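Local coordinates for protein 2-dehydropantoate 2-reductase (Porphyromonas gingivalis, PDB 2QYT) that probably catalyses the NADPH-dependent reduction of ketopantoate to pantoic acid, a step in pantothenate biosynthesis, at residues M26-A31 against L38-I43; V84-F89 against E174-E179; A144-S147 against L151-L154; F215-P218 against T224-E227; S232-V237 against Q255-Q260. All coordinates share one frame; numbering follows the deposited sequence.

Interaction 1 (M26-A31 against L38-I43); sequences MLALRA and LEVSWI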
# COMPACT_ATOMS: atom_id res chain seq x y z
N MSE A 26 1.92 0.06 -15.44
CA MSE A 26 3.21 0.67 -15.76
C MSE A 26 4.25 -0.41 -15.98
O MSE A 26 5.05 -0.32 -16.93
CB MSE A 26 3.65 1.61 -14.65
CG MSE A 26 2.71 2.83 -14.45
SE MSE A 26 2.71 4.03 -16.03
CE MSE A 26 4.39 4.96 -15.62
N LEU A 27 4.25 -1.42 -15.11
CA LEU A 27 5.19 -2.55 -15.32
C LEU A 27 4.93 -3.26 -16.63
O LEU A 27 5.90 -3.57 -17.36
CB LEU A 27 5.14 -3.55 -14.14
CG LEU A 27 5.70 -2.91 -12.84
CD1 LEU A 27 5.29 -3.79 -11.59
CD2 LEU A 27 7.21 -2.75 -13.00
N ALA A 28 3.67 -3.58 -16.94
CA ALA A 28 3.35 -4.24 -18.23
C ALA A 28 3.76 -3.44 -19.47
O ALA A 28 4.13 -4.01 -20.48
CB ALA A 28 1.85 -4.54 -18.30
N LEU A 29 3.68 -2.11 -19.40
CA LEU A 29 4.14 -1.27 -20.52
C LEU A 29 5.61 -1.46 -20.79
O LEU A 29 6.03 -1.53 -21.93
CB LEU A 29 3.89 0.22 -20.24
CG LEU A 29 2.44 0.71 -20.27
CD1 LEU A 29 2.41 2.20 -20.04
CD2 LEU A 29 1.82 0.37 -21.60
N ARG A 30 6.39 -1.46 -19.72
CA ARG A 30 7.81 -1.68 -19.79
C ARG A 30 8.15 -3.08 -20.26
O ARG A 30 9.08 -3.30 -21.04
CB ARG A 30 8.38 -1.40 -18.39
CG ARG A 30 9.82 -1.82 -18.20
CD ARG A 30 10.72 -0.83 -18.88
NE ARG A 30 12.12 -1.17 -18.70
CZ ARG A 30 13.11 -0.60 -19.36
NH1 ARG A 30 12.88 0.37 -20.26
NH2 ARG A 30 14.34 -0.97 -19.11
N ALA A 31 7.38 -4.07 -19.82
CA ALA A 31 7.63 -5.46 -20.24
C ALA A 31 7.36 -5.64 -21.75
O ALA A 31 7.95 -6.48 -22.40
CB ALA A 31 6.80 -6.42 -19.41
N LEU A 38 11.28 -8.94 -19.02
CA LEU A 38 10.36 -8.78 -17.93
C LEU A 38 9.04 -9.45 -18.28
O LEU A 38 8.51 -9.21 -19.34
CB LEU A 38 10.19 -7.28 -17.64
CG LEU A 38 9.35 -6.77 -16.48
CD1 LEU A 38 10.00 -7.23 -15.17
CD2 LEU A 38 9.26 -5.23 -16.51
N GLU A 39 8.53 -10.28 -17.36
CA GLU A 39 7.20 -10.88 -17.49
C GLU A 39 6.32 -10.31 -16.37
O GLU A 39 6.70 -10.36 -15.22
CB GLU A 39 7.26 -12.42 -17.39
CG GLU A 39 8.03 -13.06 -18.52
CD GLU A 39 8.11 -14.59 -18.40
OE1 GLU A 39 7.47 -15.18 -17.48
OE2 GLU A 39 8.84 -15.19 -19.23
N VAL A 40 5.15 -9.77 -16.71
CA VAL A 40 4.25 -9.18 -15.75
C VAL A 40 2.89 -9.90 -15.79
O VAL A 40 2.22 -9.95 -16.82
CB VAL A 40 4.09 -7.61 -16.01
CG1 VAL A 40 3.14 -6.94 -15.02
CG2 VAL A 40 5.42 -6.94 -15.87
N SER A 41 2.51 -10.46 -14.65
CA SER A 41 1.23 -11.15 -14.52
C SER A 41 0.34 -10.43 -13.55
O SER A 41 0.83 -9.76 -12.65
CB SER A 41 1.48 -12.60 -14.09
OG SER A 41 2.45 -13.18 -14.98
N TRP A 42 -0.97 -10.57 -13.77
CA TRP A 42 -2.00 -9.93 -12.97
C TRP A 42 -2.98 -10.94 -12.47
O TRP A 42 -3.39 -11.83 -13.21
CB TRP A 42 -2.78 -8.92 -13.81
CG TRP A 42 -1.97 -7.78 -14.33
CD1 TRP A 42 -0.74 -7.36 -13.88
CD2 TRP A 42 -2.33 -6.90 -15.39
NE1 TRP A 42 -0.31 -6.26 -14.62
CE2 TRP A 42 -1.25 -5.98 -15.56
CE3 TRP A 42 -3.42 -6.83 -16.25
CZ2 TRP A 42 -1.27 -4.98 -16.54
CZ3 TRP A 42 -3.43 -5.84 -17.22
CH2 TRP A 42 -2.37 -4.93 -17.36
N ILE A 43 -3.36 -10.81 -11.21
CA ILE A 43 -4.43 -11.64 -10.70
C ILE A 43 -5.62 -10.75 -10.50
O ILE A 43 -5.58 -9.88 -9.69
CB ILE A 43 -4.06 -12.35 -9.38
CG1 ILE A 43 -2.74 -13.13 -9.54
CG2 ILE A 43 -5.27 -13.17 -8.80
CD1 ILE A 43 -2.76 -14.35 -10.57
O HOH W 1 10.57 -7.68 -21.33

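Interaction 2 (V84-F89 against E174-E179); sequences VDYILF and EVRLAE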
# COMPACT_ATOMS: atom_id res chain seq x y z
N VAL A 84 7.33 -16.53 -9.05
CA VAL A 84 7.80 -15.27 -9.63
C VAL A 84 8.90 -14.67 -8.75
O VAL A 84 9.21 -15.18 -7.66
CB VAL A 84 6.63 -14.21 -9.79
CG1 VAL A 84 5.51 -14.72 -10.73
CG2 VAL A 84 6.03 -13.90 -8.46
N ASP A 85 9.50 -13.57 -9.21
CA ASP A 85 10.51 -12.89 -8.38
C ASP A 85 9.92 -11.91 -7.33
O ASP A 85 10.47 -11.79 -6.24
CB ASP A 85 11.57 -12.26 -9.30
CG ASP A 85 12.22 -13.31 -10.17
OD1 ASP A 85 12.85 -14.19 -9.61
OD2 ASP A 85 12.06 -13.32 -11.40
N TYR A 86 8.83 -11.24 -7.70
CA TYR A 86 8.19 -10.19 -6.89
C TYR A 86 6.70 -10.36 -6.99
O TYR A 86 6.18 -10.56 -8.06
CB TYR A 86 8.59 -8.78 -7.35
CG TYR A 86 10.10 -8.59 -7.42
CD1 TYR A 86 10.79 -8.64 -8.66
CD2 TYR A 86 10.85 -8.37 -6.25
CE1 TYR A 86 12.21 -8.46 -8.71
CE2 TYR A 86 12.28 -8.21 -6.30
CZ TYR A 86 12.93 -8.24 -7.52
OH TYR A 86 14.29 -8.04 -7.52
N ILE A 87 6.06 -10.40 -5.83
CA ILE A 87 4.64 -10.27 -5.74
C ILE A 87 4.33 -8.91 -5.10
O ILE A 87 4.73 -8.62 -3.96
CB ILE A 87 4.00 -11.38 -4.91
CG1 ILE A 87 4.28 -12.75 -5.54
CG2 ILE A 87 2.46 -11.11 -4.72
CD1 ILE A 87 3.99 -13.95 -4.59
N LEU A 88 3.57 -8.11 -5.85
CA LEU A 88 2.98 -6.86 -5.33
C LEU A 88 1.57 -7.23 -4.83
O LEU A 88 0.71 -7.66 -5.63
CB LEU A 88 2.89 -5.85 -6.49
CG LEU A 88 4.00 -4.83 -6.68
CD1 LEU A 88 5.39 -5.32 -6.45
CD2 LEU A 88 3.84 -4.05 -8.04
N PHE A 89 1.39 -7.14 -3.53
CA PHE A 89 0.19 -7.64 -2.87
C PHE A 89 -0.69 -6.40 -2.66
O PHE A 89 -0.36 -5.53 -1.89
CB PHE A 89 0.57 -8.34 -1.55
CG PHE A 89 -0.58 -9.02 -0.85
CD1 PHE A 89 -0.93 -10.33 -1.17
CD2 PHE A 89 -1.32 -8.34 0.14
CE1 PHE A 89 -1.99 -10.98 -0.53
CE2 PHE A 89 -2.42 -8.98 0.80
CZ PHE A 89 -2.73 -10.31 0.46
N GLU A 174 16.65 -6.07 -3.80
CA GLU A 174 16.09 -4.71 -3.56
C GLU A 174 16.53 -3.67 -4.58
O GLU A 174 15.70 -2.94 -5.13
CB GLU A 174 16.52 -4.19 -2.20
CG GLU A 174 15.54 -4.31 -1.14
CD GLU A 174 16.04 -3.69 0.11
OE1 GLU A 174 15.39 -2.73 0.56
OE2 GLU A 174 17.05 -4.14 0.67
N VAL A 175 17.84 -3.58 -4.78
CA VAL A 175 18.43 -2.74 -5.83
C VAL A 175 17.84 -3.15 -7.17
O VAL A 175 17.43 -2.31 -7.96
CB VAL A 175 19.98 -2.84 -5.83
CG1 VAL A 175 20.57 -2.06 -7.01
CG2 VAL A 175 20.55 -2.33 -4.53
N ARG A 176 17.76 -4.45 -7.42
CA ARG A 176 17.14 -4.91 -8.64
C ARG A 176 15.71 -4.38 -8.76
O ARG A 176 15.33 -3.85 -9.82
CB ARG A 176 17.15 -6.44 -8.76
CG ARG A 176 16.72 -6.92 -10.15
CD ARG A 176 16.86 -8.43 -10.32
NE ARG A 176 15.91 -9.23 -9.52
CZ ARG A 176 15.82 -10.56 -9.59
NH1 ARG A 176 16.60 -11.23 -10.45
NH2 ARG A 176 14.96 -11.24 -8.83
N LEU A 177 14.91 -4.52 -7.71
CA LEU A 177 13.53 -4.01 -7.84
C LEU A 177 13.48 -2.48 -8.03
O LEU A 177 12.70 -1.97 -8.82
CB LEU A 177 12.62 -4.49 -6.70
CG LEU A 177 11.11 -4.18 -6.89
CD1 LEU A 177 10.51 -4.91 -8.09
CD2 LEU A 177 10.39 -4.54 -5.60
N ALA A 178 14.36 -1.77 -7.35
CA ALA A 178 14.33 -0.30 -7.41
C ALA A 178 14.64 0.19 -8.82
O ALA A 178 13.90 0.97 -9.36
CB ALA A 178 15.29 0.28 -6.40
N GLU A 179 15.73 -0.29 -9.42
CA GLU A 179 16.08 -0.01 -10.82
C GLU A 179 14.99 -0.38 -11.80
O GLU A 179 14.72 0.32 -12.77
CB GLU A 179 17.33 -0.82 -11.20
CG GLU A 179 18.60 -0.37 -10.53
CD GLU A 179 19.85 -0.89 -11.25
OE1 GLU A 179 20.77 -0.10 -11.50
OE2 GLU A 179 19.90 -2.09 -11.59
O HOH W 2 13.30 -11.54 -6.06

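Interaction 3 (A144-S147 against L151-L154); sequences ARKS and LITL. With SO4 (sulfate ion), chain B; SO4 (sulfate ion), chain C.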
# COMPACT_ATOMS: atom_id res chain seq x y z
N ALA A 144 -5.88 6.69 -6.93
CA ALA A 144 -6.24 5.80 -8.02
C ALA A 144 -7.33 4.87 -7.59
O ALA A 144 -7.35 4.42 -6.43
CB ALA A 144 -5.05 5.03 -8.46
N ARG A 145 -8.24 4.58 -8.51
CA ARG A 145 -9.53 3.92 -8.26
C ARG A 145 -9.79 2.93 -9.39
O ARG A 145 -9.63 3.34 -10.54
CB ARG A 145 -10.58 5.02 -8.41
CG ARG A 145 -11.66 5.10 -7.39
CD ARG A 145 -12.43 6.44 -7.58
NE ARG A 145 -13.12 6.58 -8.88
CZ ARG A 145 -13.02 7.63 -9.69
NH1 ARG A 145 -12.27 8.69 -9.38
NH2 ARG A 145 -13.71 7.61 -10.83
N LYS A 146 -10.25 1.71 -9.13
CA LYS A 146 -10.81 0.94 -10.24
C LYS A 146 -12.18 1.53 -10.46
O LYS A 146 -13.00 1.44 -9.55
CB LYS A 146 -10.94 -0.54 -9.92
CG LYS A 146 -11.69 -1.28 -11.02
CD LYS A 146 -11.71 -2.75 -10.74
CE LYS A 146 -12.93 -3.15 -9.99
NZ LYS A 146 -12.49 -4.19 -9.03
N SER A 147 -12.42 2.19 -11.60
CA SER A 147 -13.71 2.90 -11.73
C SER A 147 -14.74 2.18 -12.64
O SER A 147 -15.88 2.61 -12.72
CB SER A 147 -13.51 4.35 -12.20
OG SER A 147 -12.87 4.36 -13.47
N LEU A 151 -10.93 -0.81 -15.95
CA LEU A 151 -10.53 0.60 -16.03
C LEU A 151 -10.05 1.14 -14.71
O LEU A 151 -10.76 1.04 -13.71
CB LEU A 151 -11.69 1.47 -16.56
CG LEU A 151 -11.42 3.00 -16.68
CD1 LEU A 151 -10.40 3.31 -17.82
CD2 LEU A 151 -12.70 3.88 -16.83
N ILE A 152 -8.87 1.72 -14.72
CA ILE A 152 -8.34 2.47 -13.59
C ILE A 152 -8.37 3.96 -13.93
O ILE A 152 -7.97 4.38 -15.05
CB ILE A 152 -6.85 2.08 -13.25
CG1 ILE A 152 -6.69 0.54 -13.15
CG2 ILE A 152 -6.39 2.70 -11.97
CD1 ILE A 152 -7.74 -0.14 -12.20
N THR A 153 -8.82 4.75 -12.97
CA THR A 153 -8.78 6.19 -13.09
C THR A 153 -7.90 6.77 -11.98
O THR A 153 -8.06 6.40 -10.80
CB THR A 153 -10.20 6.78 -12.92
OG1 THR A 153 -11.03 6.19 -13.94
CG2 THR A 153 -10.20 8.32 -13.03
N LEU A 154 -6.96 7.62 -12.36
CA LEU A 154 -6.23 8.46 -11.43
C LEU A 154 -6.77 9.84 -11.45
O LEU A 154 -6.95 10.47 -12.52
CB LEU A 154 -4.74 8.54 -11.75
CG LEU A 154 -3.81 7.41 -11.34
CD1 LEU A 154 -4.23 6.13 -12.03
CD2 LEU A 154 -2.35 7.80 -11.70
S SO4 B . -9.92 0.66 -5.53
O1 SO4 B . -8.66 1.37 -5.58
O2 SO4 B . -10.82 1.52 -4.77
O3 SO4 B . -10.45 0.37 -6.84
O4 SO4 B . -9.72 -0.60 -4.83
S SO4 C . -9.65 -7.53 -8.87
O1 SO4 C . -8.45 -7.01 -9.50
O2 SO4 C . -10.37 -6.36 -8.35
O3 SO4 C . -10.50 -8.22 -9.83
O4 SO4 C . -9.22 -8.41 -7.76

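Interaction 4 (F215-P218 against T224-E227); sequences FDKP and TEHE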
# COMPACT_ATOMS: atom_id res chain seq x y z
N PHE A 215 -16.36 13.34 13.09
CA PHE A 215 -16.94 14.69 12.94
C PHE A 215 -17.90 14.84 11.76
O PHE A 215 -18.63 15.84 11.69
CB PHE A 215 -15.85 15.77 12.88
CG PHE A 215 -15.19 16.07 14.20
CD1 PHE A 215 -15.95 16.41 15.33
CD2 PHE A 215 -13.81 16.07 14.31
CE1 PHE A 215 -15.33 16.69 16.53
CE2 PHE A 215 -13.18 16.36 15.51
CZ PHE A 215 -13.95 16.66 16.63
N ASP A 216 -17.89 13.87 10.83
CA ASP A 216 -18.75 13.89 9.64
C ASP A 216 -18.50 15.17 8.81
O ASP A 216 -19.43 15.83 8.33
CB ASP A 216 -20.23 13.75 10.06
CG ASP A 216 -21.21 13.80 8.89
OD1 ASP A 216 -22.16 14.61 8.98
OD2 ASP A 216 -21.04 13.05 7.90
N LYS A 217 -17.21 15.50 8.65
CA LYS A 217 -16.79 16.79 8.11
C LYS A 217 -15.52 16.63 7.27
O LYS A 217 -14.77 15.67 7.49
CB LYS A 217 -16.51 17.75 9.28
CG LYS A 217 -16.85 19.21 9.01
CD LYS A 217 -17.32 19.93 10.27
CE LYS A 217 -16.17 20.30 11.20
NZ LYS A 217 -16.66 21.08 12.38
N PRO A 218 -15.29 17.53 6.29
CA PRO A 218 -13.99 17.45 5.58
C PRO A 218 -12.86 18.00 6.45
O PRO A 218 -13.12 18.75 7.40
CB PRO A 218 -14.20 18.32 4.33
CG PRO A 218 -15.67 18.72 4.34
CD PRO A 218 -16.14 18.61 5.75
N THR A 224 -10.07 24.15 11.10
CA THR A 224 -10.53 25.43 11.58
C THR A 224 -11.30 25.32 12.89
O THR A 224 -11.08 26.11 13.81
CB THR A 224 -11.41 26.17 10.52
OG1 THR A 224 -12.36 25.25 9.96
CG2 THR A 224 -10.53 26.75 9.40
N GLU A 225 -12.18 24.32 12.98
CA GLU A 225 -13.10 24.23 14.11
C GLU A 225 -12.70 23.21 15.17
O GLU A 225 -13.16 23.30 16.30
CB GLU A 225 -14.53 23.95 13.61
CG GLU A 225 -15.32 25.21 13.26
CD GLU A 225 -16.32 25.00 12.13
OE1 GLU A 225 -17.39 25.65 12.17
OE2 GLU A 225 -16.05 24.21 11.20
N HIS A 226 -11.87 22.24 14.80
CA HIS A 226 -11.57 21.13 15.71
C HIS A 226 -10.07 20.85 15.87
O HIS A 226 -9.65 19.68 16.01
CB HIS A 226 -12.35 19.89 15.30
CG HIS A 226 -13.81 19.96 15.62
ND1 HIS A 226 -14.28 20.16 16.90
CD2 HIS A 226 -14.90 19.84 14.83
CE1 HIS A 226 -15.60 20.17 16.89
NE2 HIS A 226 -16.01 19.98 15.64
N GLU A 227 -9.29 21.93 15.87
CA GLU A 227 -7.83 21.85 15.92
C GLU A 227 -7.32 21.20 17.22
O GLU A 227 -6.44 20.34 17.15
CB GLU A 227 -7.16 23.21 15.68
CG GLU A 227 -5.82 23.10 14.95
CD GLU A 227 -5.05 24.41 14.83
OE1 GLU A 227 -3.82 24.34 14.69
OE2 GLU A 227 -5.66 25.51 14.87

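Interaction 5 (S232-V237 against Q255-Q260); sequences SLLEEV and QLLDKQ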
# COMPACT_ATOMS: atom_id res chain seq x y z
N SER A 232 -4.90 16.50 19.51
CA SER A 232 -5.00 15.39 20.44
C SER A 232 -4.80 14.04 19.76
O SER A 232 -4.17 13.18 20.33
CB SER A 232 -6.34 15.41 21.16
OG SER A 232 -6.38 16.55 21.98
N LEU A 233 -5.36 13.86 18.56
CA LEU A 233 -5.21 12.63 17.78
C LEU A 233 -3.75 12.45 17.30
O LEU A 233 -3.18 11.34 17.35
CB LEU A 233 -6.17 12.65 16.58
CG LEU A 233 -7.42 11.76 16.50
CD1 LEU A 233 -8.11 11.48 17.84
CD2 LEU A 233 -8.41 12.29 15.50
N LEU A 234 -3.16 13.54 16.84
CA LEU A 234 -1.78 13.55 16.37
C LEU A 234 -0.81 13.13 17.49
O LEU A 234 0.07 12.28 17.28
CB LEU A 234 -1.44 14.92 15.80
CG LEU A 234 -1.33 15.20 14.28
CD1 LEU A 234 -1.72 14.07 13.34
CD2 LEU A 234 -2.04 16.52 13.87
N GLU A 235 -1.00 13.69 18.67
CA GLU A 235 -0.15 13.42 19.84
C GLU A 235 -0.32 11.99 20.34
O GLU A 235 0.65 11.36 20.78
CB GLU A 235 -0.46 14.40 20.99
CG GLU A 235 0.07 15.82 20.80
CD GLU A 235 -0.18 16.71 22.01
OE1 GLU A 235 0.45 17.80 22.09
OE2 GLU A 235 -1.01 16.35 22.90
N GLU A 236 -1.56 11.49 20.26
CA GLU A 236 -1.89 10.15 20.71
C GLU A 236 -1.25 9.05 19.85
O GLU A 236 -0.53 8.19 20.39
CB GLU A 236 -3.41 9.99 20.79
CG GLU A 236 -4.00 10.42 22.12
CD GLU A 236 -5.51 10.33 22.17
OE1 GLU A 236 -6.10 9.67 21.29
OE2 GLU A 236 -6.10 10.93 23.11
N VAL A 237 -1.50 9.09 18.54
CA VAL A 237 -0.90 8.18 17.58
C VAL A 237 0.63 8.26 17.65
O VAL A 237 1.32 7.24 17.56
CB VAL A 237 -1.46 8.38 16.10
CG1 VAL A 237 -0.81 9.56 15.36
CG2 VAL A 237 -1.35 7.07 15.27
N GLN A 255 5.07 17.89 11.87
CA GLN A 255 5.29 17.48 10.48
C GLN A 255 3.99 16.95 9.88
O GLN A 255 3.59 17.36 8.78
CB GLN A 255 6.38 16.41 10.41
CG GLN A 255 7.13 16.33 9.09
CD GLN A 255 8.35 15.42 9.18
OE1 GLN A 255 8.23 14.19 9.13
NE2 GLN A 255 9.52 16.03 9.31
N LEU A 256 3.33 16.04 10.62
CA LEU A 256 2.00 15.54 10.27
C LEU A 256 0.95 16.65 10.21
O LEU A 256 0.16 16.71 9.26
CB LEU A 256 1.54 14.45 11.26
CG LEU A 256 2.25 13.10 11.46
CD1 LEU A 256 1.43 12.23 12.40
CD2 LEU A 256 2.52 12.38 10.15
N LEU A 257 0.96 17.52 11.22
CA LEU A 257 -0.01 18.61 11.35
C LEU A 257 -0.07 19.50 10.10
O LEU A 257 -1.15 19.75 9.56
CB LEU A 257 0.30 19.48 12.58
CG LEU A 257 -0.74 20.30 13.35
CD1 LEU A 257 -0.05 21.55 13.93
CD2 LEU A 257 -1.98 20.72 12.55
N ASP A 258 1.09 19.98 9.65
CA ASP A 258 1.15 20.95 8.56
C ASP A 258 0.65 20.38 7.23
O ASP A 258 -0.04 21.08 6.47
CB ASP A 258 2.55 21.52 8.41
CG ASP A 258 2.55 22.90 7.82
OD1 ASP A 258 2.99 23.06 6.67
OD2 ASP A 258 2.09 23.84 8.51
N LYS A 259 0.99 19.12 6.96
CA LYS A 259 0.53 18.39 5.76
C LYS A 259 -1.00 18.35 5.62
O LYS A 259 -1.53 18.44 4.50
CB LYS A 259 1.12 16.97 5.75
CG LYS A 259 1.00 16.21 4.42
CD LYS A 259 1.90 16.78 3.33
CE LYS A 259 1.35 16.52 1.93
NZ LYS A 259 2.22 17.10 0.87
N GLN A 260 -1.69 18.25 6.75
CA GLN A 260 -3.16 18.35 6.82
C GLN A 260 -3.71 19.70 6.31
O GLN A 260 -4.81 19.76 5.76
CB GLN A 260 -3.65 18.13 8.26
CG GLN A 260 -2.91 17.04 9.06
CD GLN A 260 -3.61 15.70 9.05
OE1 GLN A 260 -4.77 15.58 8.65
NE2 GLN A 260 -2.90 14.67 9.51

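Interaction 1 (M26-A31 against L38-I43)
Val40 sets its two methyl branches against the backbone and CB atoms of helix 26-31. Val40 CG2 lies 3.8 Å from Leu27 CB and equally close to Ala31 CB, and it also touches Leu27 O, while Val40 CG1 approaches the backbone N of Ala28 at 3.9 Å. One turn on, Ala31 presses its methyl onto the strand: its CB is 3.3 Å from Leu38 O, a tight fit of methyl against carbonyl. Leu38 has CG anti to its backbone N (chi1 -176°), which brings CD2 against the helix, where it meets Leu27 O and, at about a right angle, the Arg30 side chain at CG. Further along the strand the Trp42 ring swings back so that CZ2 comes within 3.6 Å of Ala28 CB, obliquely to the ring. A water accepts from Leu38 N (2.7 Å) and lies 3.1 Å from Ala31 O, to which it can donate. The segments' N-to-C directions are 145° apart, roughly antiparallel, their axes 7.6 Å apart at closest approach. Helix 18-33 is the crossover of the beta-alpha-beta unit between strands 9-14 and 38-43, with Leu27 reaching Ile11 of the former and Trp42 touching Val74 of strand 73-75.

Interaction 2 (V84-F89 against E174-E179)
Tyr86 reaches from its strand to helix 174-179 and meets it with both its ring face and its hydroxyl. Past CB, with CG anti to the carbonyl carbon (chi1 -53°), the ring turns one face to Leu177. Leu177 CD1 lies over the centre of that face, 3.7 Å from the Tyr86 ring centroid and almost on the normal, a CH-pi contact. Further out, Tyr86 CE2 packs on Leu177 CB at 3.8 Å, and a water lies over the rim of the opposite face. At the tip, Tyr86 OH accepts a nearly straight bond from Arg176 NE, 2.8 Å long with an angle of 171° at the hydrogen. OH lies in the guanidinium plane, whereas the ring plane is turned 76° from it; a second hydrogen bond joins OH to Asp173 O. At the far end of the guanidinium, Arg176 NH2 forms a long salt bridge of 3.7 Å with Asp85 OD1 and a weak bond to the same water, which can also donate to Asp85 O. Asp85 OD2 is taken by the backbone N of Lys10. Tyr86 lies on strand 86-89, next to strand 9-14 in the parallel sheet of the Rossmann-type nucleotide-binding domain, and helix 172-183 packs here against that sheet, much later in sequence.

Interaction 3 (A144-S147 against L151-L154)
Arg145 and Thr153 form the hydrogen-bonded pair of this antiparallel strand pair. Thr153 N gives a nearly straight bond to Arg145 O (2.9 Å, 169°); the return bond, Arg145 N to Thr153 O, is more bent at 144°. A third backbone bond runs from Ser147 N to Leu151 O, and CA-H...O contacts such as Ala144 CA to Thr153 O fill the places between. Among side chains, the hydroxyls Ser147 OG and Thr153 OG1 share a short hydrogen bond of 2.6 Å, the serine chi1 of 61° turning OG toward Thr153. The two strands, 137-148 and 151-154, make a beta hairpin within a mixed sheet, where strand 58-61 flanks the second strand through Ile152 and Leu154. Apolar contacts gather on the face carrying Ala144, Lys146, Ile152 and Leu154: Ala144 CB meets Leu154 CD1 at 3.8 Å, and Ile152 CD1 packs against Lys146 CB. Two hydrogen bonds go to sulfate: Lys146 N donates to O3 of one ion at 2.7 Å, and the charged Lys146 NZ makes a weak bond to O2 of a second. Amides of Leu16 and Arg45 hold one sulfate and that of Gly18 another; the ions, probably from the crystallisation liquor, may mark the cofactor pocket.

Interaction 4 (F215-P218 against T224-E227)
The ammonium NZ of Lys217 and OE2 of Glu225 make a salt bridge 3.4 Å long, weak as a hydrogen bond. The two side chains cross at about a right angle, Lys217 bent at chi2 and chi3 to bring its end over. Glu225 OE2 also has a weak hydrogen bond with Ser221 OG, so the carboxylate is held from two directions, neither of them strongly. The same Lys217 NZ comes within 3.3 Å of His226 CD2, approaching the imidazole obliquely. All this happens where the loop after helix 194-215 leads into short helix 219-225, which the chain then leaves at His226; His226 is also the N-cap residue of helix 227-244. The contact thus closes across helix 219-225, joining the residues that lead into it to those at its end, and Ile222 of that helix touches both Phe215 and Lys217. Beside the charged pair lies a face-to-face stack: Phe215 and His226 arrive from opposite directions, their planes only 6° apart and their centroids 3.7 Å from each other. His226 CD2 sits over the centre of the phenyl ring, and Phe215 CE1 over the centre of the imidazole. At the CB end of the histidine, Phe215 CE2 packs on His226 CB at 3.6 Å. The opposite imidazole face has Glu225 CB near its rim. His226 ND1 is hydrogen-bonded to Glu229 OE2, a bond that helps fix the rotation of the ring on which Phe215 stacks.

Interaction 5 (S232-V237 against Q255-Q260)
Leu234 pushes its forked end between neighbouring side chains of helix 255-260 and makes every close contact between the two segments. Leu234 CD1 meets Leu256 CD1 at 3.8 Å and also touches that residue's CB, the two side chains passing at a slant. Leu234 CD2 turns to Leu257 instead, lying 3.9 Å from Leu257 CA and close to its CB, here at about a right angle. Leu256 can receive CD1 because its own CG stands anti to the carbonyl carbon (chi1 -63°), which sends its CD1 toward the facing helix. One turn on, Gln260 NE2 approaches Leu234 CD1 at 4.1 Å. This amide nitrogen is buried against an apolar methyl and has no polar partner in the model, whereas the other end of the amide, OE1, is hydrogen-bonded to Thr208 OG1. That bond to helix 194-215 helps set the turn of the amide group, with the side chain bent at chi2 and lying on Met204 and Val207. The segment axes stay 10.5 Å apart and their directions differ by 142°, a spacing bridged by leucine side chains rather than by close backbones. In the all-helical C-terminal domain of the ketopantoate reductase family, helix 227-244 turns Leu233 and Val237 to Tyr304 of helix 302-309, and Glu236 accepts from the backbone N atoms of Met303 and Tyr304. Helix 252-262 meanwhile leans on helix 194-215, Leu256 touching Met203.

Interactions 1 and 2 share the parallel sheet of the Rossmann-type domain; their centres are about 12 Å apart and they touch where Leu27 CD1 packs on Leu88 CD2. Interaction 3 belongs to the separate mixed sheet, about 18 Å from interaction 1 between centres, and is nested in the chain loop that interaction 2 closes. Interactions 4 and 5 follow in the helical C-terminal part, centres about 14 Å apart; helix 219-225 leads straight into helix 227-244, which packs on helix 252-262. Centres of interactions 1 and 5 lie about 38 Å apart, on opposite sides of the chain's centre. The contacts thus sample both halves of a two-part reductase, nucleotide-binding fold first and all-helical part after.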